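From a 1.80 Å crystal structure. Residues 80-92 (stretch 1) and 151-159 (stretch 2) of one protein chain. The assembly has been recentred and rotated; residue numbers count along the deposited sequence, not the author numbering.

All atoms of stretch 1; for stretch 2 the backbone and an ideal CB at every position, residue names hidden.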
ATOM      1  N   GLN A  80       9.658   2.701  -9.819  1.00 15.74           N
ATOM      2  CA  GLN A  80       8.593   3.612 -10.230  1.00 16.61           C
ATOM      3  C   GLN A  80       7.563   3.825  -9.128  1.00 15.91           C
ATOM      4  O   GLN A  80       7.197   4.970  -8.843  1.00 14.99           O
ATOM      5  CB  GLN A  80       7.920   3.155 -11.538  1.00 16.71           C
ATOM      6  CG  GLN A  80       8.809   3.442 -12.750  1.00 20.02           C
ATOM      7  CD  GLN A  80       8.165   3.094 -14.102  1.00 20.03           C
ATOM      8  OE1 GLN A  80       8.873   2.836 -15.080  1.00 27.55           O
ATOM      9  NE2 GLN A  80       6.847   3.097 -14.161  1.00 22.88           N
ATOM     10  N   ILE A  81       7.137   2.745  -8.483  1.00 15.15           N
ATOM     11  CA  ILE A  81       6.090   2.864  -7.435  1.00 15.55           C
ATOM     12  C   ILE A  81       6.644   3.577  -6.189  1.00 15.98           C
ATOM     13  O   ILE A  81       5.940   4.357  -5.570  1.00 15.69           O
ATOM     14  CB  ILE A  81       5.455   1.496  -7.144  1.00 15.65           C
ATOM     15  CG1 ILE A  81       4.588   1.114  -8.358  1.00 15.85           C
ATOM     16  CG2 ILE A  81       4.652   1.497  -5.835  1.00 15.79           C
ATOM     17  CD1 ILE A  81       4.140  -0.328  -8.404  1.00 13.84           C
ATOM     18  N   LYS A  82       7.924   3.357  -5.868  1.00 15.61           N
ATOM     19  CA  LYS A  82       8.564   4.126  -4.789  1.00 16.46           C
ATOM     20  C   LYS A  82       8.463   5.632  -5.060  1.00 15.79           C
ATOM     21  O   LYS A  82       8.151   6.420  -4.171  1.00 15.53           O
ATOM     22  CB  LYS A  82      10.042   3.744  -4.642  1.00 16.00           C
ATOM     23  CG  LYS A  82      10.770   4.454  -3.476  1.00 17.11           C
ATOM     24  CD  LYS A  82      12.279   4.326  -3.586  1.00 17.67           C
ATOM     25  CE  LYS A  82      12.965   4.885  -2.286  1.00 22.19           C
ATOM     26  NZ  LYS A  82      14.456   4.877  -2.405  1.00 23.37           N
ATOM     27  N   GLU A  83       8.713   6.030  -6.298  1.00 15.26           N
ATOM     28  CA  GLU A  83       8.646   7.445  -6.641  1.00 16.95           C
ATOM     29  C   GLU A  83       7.208   7.961  -6.556  1.00 16.67           C
ATOM     30  O   GLU A  83       6.979   9.095  -6.131  1.00 17.04           O
ATOM     31  CB  GLU A  83       9.261   7.725  -8.020  1.00 17.35           C
ATOM     32  CG  GLU A  83      10.810   7.543  -8.036  1.00 21.45           C
ATOM     33  CD  GLU A  83      11.526   8.208  -6.838  1.00 27.36           C
ATOM     34  OE1 GLU A  83      11.343   9.424  -6.628  1.00 30.13           O
ATOM     35  OE2 GLU A  83      12.247   7.513  -6.096  1.00 27.78           O
ATOM     36  N   ILE A  84       6.252   7.114  -6.925  1.00 16.17           N
ATOM     37  CA  ILE A  84       4.842   7.527  -6.827  1.00 16.76           C
ATOM     38  C   ILE A  84       4.472   7.738  -5.343  1.00 16.67           C
ATOM     39  O   ILE A  84       3.851   8.752  -4.989  1.00 17.53           O
ATOM     40  CB  ILE A  84       3.894   6.522  -7.484  1.00 16.25           C
ATOM     41  CG1 ILE A  84       4.114   6.516  -8.994  1.00 17.03           C
ATOM     42  CG2 ILE A  84       2.411   6.892  -7.209  1.00 17.50           C
ATOM     43  CD1 ILE A  84       3.441   5.330  -9.708  1.00 16.32           C
ATOM     44  N   ILE A  85       4.892   6.803  -4.494  1.00 16.30           N
ATOM     45  CA  ILE A  85       4.667   6.924  -3.050  1.00 15.91           C
ATOM     46  C   ILE A  85       5.308   8.197  -2.487  1.00 17.22           C
ATOM     47  O   ILE A  85       4.682   8.913  -1.695  1.00 16.61           O
ATOM     48  CB  ILE A  85       5.083   5.647  -2.291  1.00 15.69           C
ATOM     49  CG1 ILE A  85       4.153   4.476  -2.715  1.00 13.88           C
ATOM     50  CG2 ILE A  85       5.052   5.896  -0.754  1.00 14.61           C
ATOM     51  CD1 ILE A  85       4.585   3.129  -2.220  1.00 17.65           C
ATOM     52  N   ARG A  86       6.551   8.488  -2.889  1.00 17.62           N
ATOM     53  CA  ARG A  86       7.183   9.774  -2.545  1.00 19.39           C
ATOM     54  C   ARG A  86       6.239  10.976  -2.840  1.00 19.76           C
ATOM     55  O   ARG A  86       6.029  11.849  -1.978  1.00 19.00           O
ATOM     56  CB  ARG A  86       8.523   9.943  -3.266  1.00 19.11           C
ATOM     57  CG  ARG A  86       9.393  11.123  -2.710  1.00 20.79           C
ATOM     58  CD  ARG A  86      10.723  11.223  -3.429  1.00 22.48           C
ATOM     59  NE  ARG A  86      11.384   9.936  -3.660  1.00 27.82           N
ATOM     60  CZ  ARG A  86      12.274   9.378  -2.841  1.00 30.62           C
ATOM     61  NH1 ARG A  86      12.618   9.980  -1.702  1.00 30.40           N
ATOM     62  NH2 ARG A  86      12.809   8.205  -3.157  1.00 31.90           N
ATOM     63  N   SER A  87       5.633  10.975  -4.026  1.00 19.87           N
ATOM     64  CA  SER A  87       4.696  12.037  -4.414  1.00 21.23           C
ATOM     65  C   SER A  87       3.434  12.047  -3.550  1.00 20.48           C
ATOM     66  O   SER A  87       3.016  13.108  -3.061  1.00 20.46           O
ATOM     67  CB  SER A  87       4.359  11.947  -5.907  1.00 21.22           C
ATOM     68  OG  SER A  87       3.482  13.010  -6.279  1.00 27.46           O
ATOM     69  N   VAL A  88       2.855  10.873  -3.324  1.00 18.61           N
ATOM     70  CA  VAL A  88       1.547  10.775  -2.663  1.00 19.02           C
ATOM     71  C   VAL A  88       1.641  11.133  -1.174  1.00 18.22           C
ATOM     72  O   VAL A  88       0.669  11.570  -0.569  1.00 18.34           O
ATOM     73  CB  VAL A  88       0.894   9.390  -2.875  1.00 17.78           C
ATOM     74  CG1 VAL A  88      -0.441   9.307  -2.171  1.00 21.39           C
ATOM     75  CG2 VAL A  88       0.645   9.133  -4.376  1.00 20.72           C
ATOM     76  N   LEU A  89       2.826  10.934  -0.596  1.00 18.65           N
ATOM     77  CA  LEU A  89       3.062  11.199   0.811  1.00 19.68           C
ATOM     78  C   LEU A  89       2.836  12.665   1.147  1.00 20.56           C
ATOM     79  O   LEU A  89       2.313  12.983   2.223  1.00 19.91           O
ATOM     80  CB  LEU A  89       4.502  10.806   1.180  1.00 19.08           C
ATOM     81  CG  LEU A  89       4.658   9.474   1.901  1.00 20.59           C
ATOM     82  CD1 LEU A  89       6.168   9.114   1.938  1.00 21.92           C
ATOM     83  CD2 LEU A  89       4.054   9.487   3.327  1.00 21.65           C
ATOM     84  N   GLY A  90       3.216  13.545   0.214  1.00 22.22           N
ATOM     85  CA  GLY A  90       3.108  15.007   0.398  1.00 24.13           C
ATOM     86  C   GLY A  90       3.823  15.546   1.631  1.00 25.37           C
ATOM     87  O   GLY A  90       3.465  16.610   2.147  1.00 27.67           O
ATOM     88  N   LEU A  91       4.794  14.776   2.119  1.00 25.54           N
ATOM     89  CA  LEU A  91       5.674  15.091   3.236  1.00 24.03           C
ATOM     90  C   LEU A  91       7.011  14.562   2.766  1.00 23.12           C
ATOM     91  O   LEU A  91       7.052  13.544   2.087  1.00 22.77           O
ATOM     92  CB  LEU A  91       5.292  14.296   4.494  1.00 24.84           C
ATOM     93  CG  LEU A  91       3.899  14.503   5.068  1.00 26.33           C
ATOM     94  CD1 LEU A  91       3.565  13.333   5.982  1.00 30.21           C
ATOM     95  CD2 LEU A  91       3.883  15.795   5.812  1.00 27.27           C
ATOM     96  N   VAL A  92       8.091  15.229   3.144  1.00 21.61           N
ATOM     97  CA  VAL A  92       9.452  14.730   2.863  1.00 21.38           C
ATOM     98  C   VAL A  92      10.006  13.993   4.085  1.00 20.94           C
ATOM     99  O   VAL A  92      10.261  14.609   5.140  1.00 20.21           O
ATOM    100  CB  VAL A  92      10.385  15.876   2.472  1.00 20.80           C
ATOM    101  CG1 VAL A  92      11.862  15.425   2.406  1.00 23.19           C
ATOM    102  CG2 VAL A  92       9.930  16.493   1.145  1.00 23.36           C
ATOM    103  N   UNK A 151       1.035  12.545  12.949  1.00 16.28           N
ATOM    104  CA  UNK A 151       1.237  11.189  12.374  1.00 16.52           C
ATOM    105  C   UNK A 151       0.647  11.146  10.977  1.00 16.55           C
ATOM    106  O   UNK A 151      -0.424  11.710  10.757  1.00 16.17           O
ATOM    107  CB  UNK A 151       0.599  10.109  13.250  1.00 16.52           C
ATOM    108  N   UNK A 152       1.324  10.472  10.053  1.00 15.70           N
ATOM    109  CA  UNK A 152       0.801  10.286   8.708  1.00 15.89           C
ATOM    110  C   UNK A 152       0.345   8.823   8.557  1.00 15.47           C
ATOM    111  O   UNK A 152       1.021   7.885   8.996  1.00 16.40           O
ATOM    112  CB  UNK A 152       1.852  10.650   7.658  1.00 15.89           C
ATOM    113  N   UNK A 153      -0.810   8.650   7.940  1.00 15.18           N
ATOM    114  CA  UNK A 153      -1.382   7.338   7.663  1.00 15.62           C
ATOM    115  C   UNK A 153      -1.550   7.243   6.144  1.00 16.18           C
ATOM    116  O   UNK A 153      -2.167   8.119   5.499  1.00 15.41           O
ATOM    117  CB  UNK A 153      -2.710   7.131   8.395  1.00 15.62           C
ATOM    118  N   UNK A 154      -0.974   6.193   5.571  1.00 15.86           N
ATOM    119  CA  UNK A 154      -0.969   5.987   4.125  1.00 16.63           C
ATOM    120  C   UNK A 154      -1.487   4.572   3.784  1.00 15.54           C
ATOM    121  O   UNK A 154      -0.697   3.608   3.755  1.00 15.49           O
ATOM    122  CB  UNK A 154       0.440   6.194   3.565  1.00 16.63           C
ATOM    123  N   UNK A 155      -2.817   4.430   3.602  1.00 16.20           N
ATOM    124  CA  UNK A 155      -3.389   3.193   3.064  1.00 16.49           C
ATOM    125  C   UNK A 155      -3.091   3.135   1.579  1.00 17.32           C
ATOM    126  O   UNK A 155      -3.262   4.140   0.880  1.00 16.96           O
ATOM    127  CB  UNK A 155      -4.895   3.112   3.322  1.00 16.49           C
ATOM    128  N   UNK A 156      -2.624   1.980   1.121  1.00 17.47           N
ATOM    129  CA  UNK A 156      -2.358   1.775  -0.312  1.00 18.65           C
ATOM    130  C   UNK A 156      -3.005   0.478  -0.758  1.00 19.00           C
ATOM    131  O   UNK A 156      -2.764  -0.557  -0.140  1.00 20.15           O
ATOM    132  CB  UNK A 156      -0.856   1.751  -0.601  1.00 18.65           C
ATOM    133  N   UNK A 157      -3.818   0.515  -1.823  1.00 18.42           N
ATOM    134  CA  UNK A 157      -4.315  -0.728  -2.447  1.00 18.53           C
ATOM    135  C   UNK A 157      -3.876  -0.849  -3.904  1.00 18.55           C
ATOM    136  O   UNK A 157      -3.952   0.126  -4.665  1.00 18.22           O
ATOM    137  CB  UNK A 157      -5.842  -0.787  -2.367  1.00 18.53           C
ATOM    138  N   UNK A 158      -3.419  -2.037  -4.302  1.00 18.62           N
ATOM    139  CA  UNK A 158      -3.135  -2.262  -5.713  1.00 18.63           C
ATOM    140  C   UNK A 158      -4.106  -3.295  -6.297  1.00 18.50           C
ATOM    141  O   UNK A 158      -4.478  -4.242  -5.620  1.00 19.80           O
ATOM    142  CB  UNK A 158      -1.688  -2.723  -5.899  1.00 18.63           C
ATOM    143  N   UNK A 159      -4.505  -3.086  -7.545  1.00 19.49           N
ATOM    144  CA  UNK A 159      -5.197  -4.115  -8.331  1.00 20.70           C
ATOM    145  C   UNK A 159      -4.192  -4.509  -9.390  1.00 19.77           C
ATOM    146  O   UNK A 159      -3.836  -3.689 -10.251  1.00 20.28           O
ATOM    147  CB  UNK A 159      -6.516  -3.626  -8.933  1.00 20.70           C
TER

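The helix of stretch 1 turns an apolar stripe, made by Ile 81, Ile 85, Val 88 and Leu 89, to the strand formed by 151-159, and Leu 91 extends it beyond the helix end. The N-to-C directions of helix and strand make an angle of 136°, so ascending numbers in the strand meet, broadly, descending numbers in the helix. Along the strand alternate CA-to-CB bonds point to the helix, and no charge or polar group of the helix lies in their path.

At position 151 the CA-to-CB bond points away from stretch 1, and nothing there constrains the choice; extended backbone angles admit most residues. The residue is Met 151, which makes no contact with the helix segment.

Position 152 points toward stretch 1, and there is little room: its ideal CB already lies 3.6 Å from Leu 91 CD1, with Leu 89 CD2 5.0 Å away. A small apolar side chain suits best, though a larger one might find a path to the side. Ala 152 occupies it, and its CB packs against Leu 91 CD1 at 3.6 Å, the shortest contact between the stretches.

Position 153 again points away, leaving its identity open from this side. It is Ile 153.

Position 154 points toward the helix where Ile 85, Val 88 and Leu 89 converge. The ideal CB is 4.9 Å from Leu 89 CD2, which leaves space for a side chain longer than alanine, and the methyl groups around it call for an aliphatic one; leucine, isoleucine or methionine would all be reasonable. Leu 154, with chi1 t and chi2 p, spreads its two methyls among these neighbours. Its CD2 lies 3.8 Å from Leu 89 CD2 and 3.9 Å from Ile 85 CG2, while CD1 stands 4.4 Å from Val 88 CG1. It has the largest area covered by stretch 1 of any residue in the strand, 72 Å².

Position 155 is out of reach of stretch 1. Its phi of -74° is compatible with proline without requiring it, and Pro 155 is found there.

Position 156 points toward Ile 85, but no atom of stretch 1 lies within 5.5 Å of its ideal CB. Bridging that gap takes a side chain of some length, and the methyl-lined surface favours isoleucine, leucine or methionine. Ile 156, with chi1 m and chi2 t, extends its CD1 to 3.8 Å from Ile 85 CD1, a methyl-to-methyl contact.

Position 157 is out of reach, so stretch 1 sets no preference; Ala 157 fills it.

Position 158 points toward Ile 81 across a wider gap, its CA lying 10.7 Å from the CA of Ile 81. A long apolar or aromatic side chain would suit. Phe 158 spans the distance, bringing CZ to 3.9 Å from Ile 81 CG2, which approaches the ring obliquely.

Position 159 is out of reach, and a polar residue is as acceptable as any. Glu 159 has its OE2 hydrogen-bonded elsewhere in the structure.

Stretch 2 (151-159) MAILPIAFE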
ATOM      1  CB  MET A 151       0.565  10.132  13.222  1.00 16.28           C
ATOM      2  CG  MET A 151       0.694   8.696  12.678  1.00 16.35           C
ATOM      3  SD  MET A 151       0.058   7.486  13.867  1.00 19.35           S
ATOM      4  CE  MET A 151       1.195   7.674  15.241  1.00 17.96           C
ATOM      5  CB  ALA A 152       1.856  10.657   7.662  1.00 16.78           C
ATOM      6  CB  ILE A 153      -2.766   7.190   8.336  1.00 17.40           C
ATOM      7  CG1 ILE A 153      -2.684   7.428   9.856  1.00 16.91           C
ATOM      8  CG2 ILE A 153      -3.374   5.823   8.047  1.00 16.97           C
ATOM      9  CD1 ILE A 153      -1.763   6.447  10.635  1.00 18.41           C
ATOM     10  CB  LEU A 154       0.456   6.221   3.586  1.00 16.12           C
ATOM     11  CG  LEU A 154       0.782   5.947   2.105  1.00 17.61           C
ATOM     12  CD1 LEU A 154      -0.308   6.404   1.139  1.00 20.17           C
ATOM     13  CD2 LEU A 154       2.136   6.651   1.774  1.00 19.85           C
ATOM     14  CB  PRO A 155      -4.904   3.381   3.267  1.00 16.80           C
ATOM     15  CG  PRO A 155      -5.021   4.488   4.262  1.00 17.43           C
ATOM     16  CD  PRO A 155      -3.885   5.390   3.960  1.00 15.69           C
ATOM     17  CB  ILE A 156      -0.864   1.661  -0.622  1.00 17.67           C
ATOM     18  CG1 ILE A 156      -0.077   2.867  -0.120  1.00 19.54           C
ATOM     19  CG2 ILE A 156      -0.653   1.430  -2.154  1.00 19.38           C
ATOM     20  CD1 ILE A 156       1.416   2.707  -0.223  1.00 19.52           C
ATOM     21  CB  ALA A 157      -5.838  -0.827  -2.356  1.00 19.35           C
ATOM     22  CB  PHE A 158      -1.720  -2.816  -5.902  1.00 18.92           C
ATOM     23  CG  PHE A 158      -0.639  -1.910  -5.393  1.00 18.68           C
ATOM     24  CD1 PHE A 158      -0.234  -0.826  -6.153  1.00 20.27           C
ATOM     25  CD2 PHE A 158      -0.046  -2.145  -4.155  1.00 19.42           C
ATOM     26  CE1 PHE A 158       0.804   0.021  -5.709  1.00 19.90           C
ATOM     27  CE2 PHE A 158       0.989  -1.318  -3.699  1.00 18.96           C
ATOM     28  CZ  PHE A 158       1.382  -0.210  -4.462  1.00 16.75           C
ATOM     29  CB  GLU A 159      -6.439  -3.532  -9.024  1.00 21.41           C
ATOM     30  CG  GLU A 159      -7.320  -2.721  -8.125  1.00 23.66           C
ATOM     31  CD  GLU A 159      -8.673  -2.367  -8.776  1.00 24.86           C
ATOM     32  OE1 GLU A 159      -8.941  -2.814  -9.924  1.00 29.63           O
ATOM     33  OE2 GLU A 159      -9.454  -1.669  -8.116  1.00 26.22           O
TER
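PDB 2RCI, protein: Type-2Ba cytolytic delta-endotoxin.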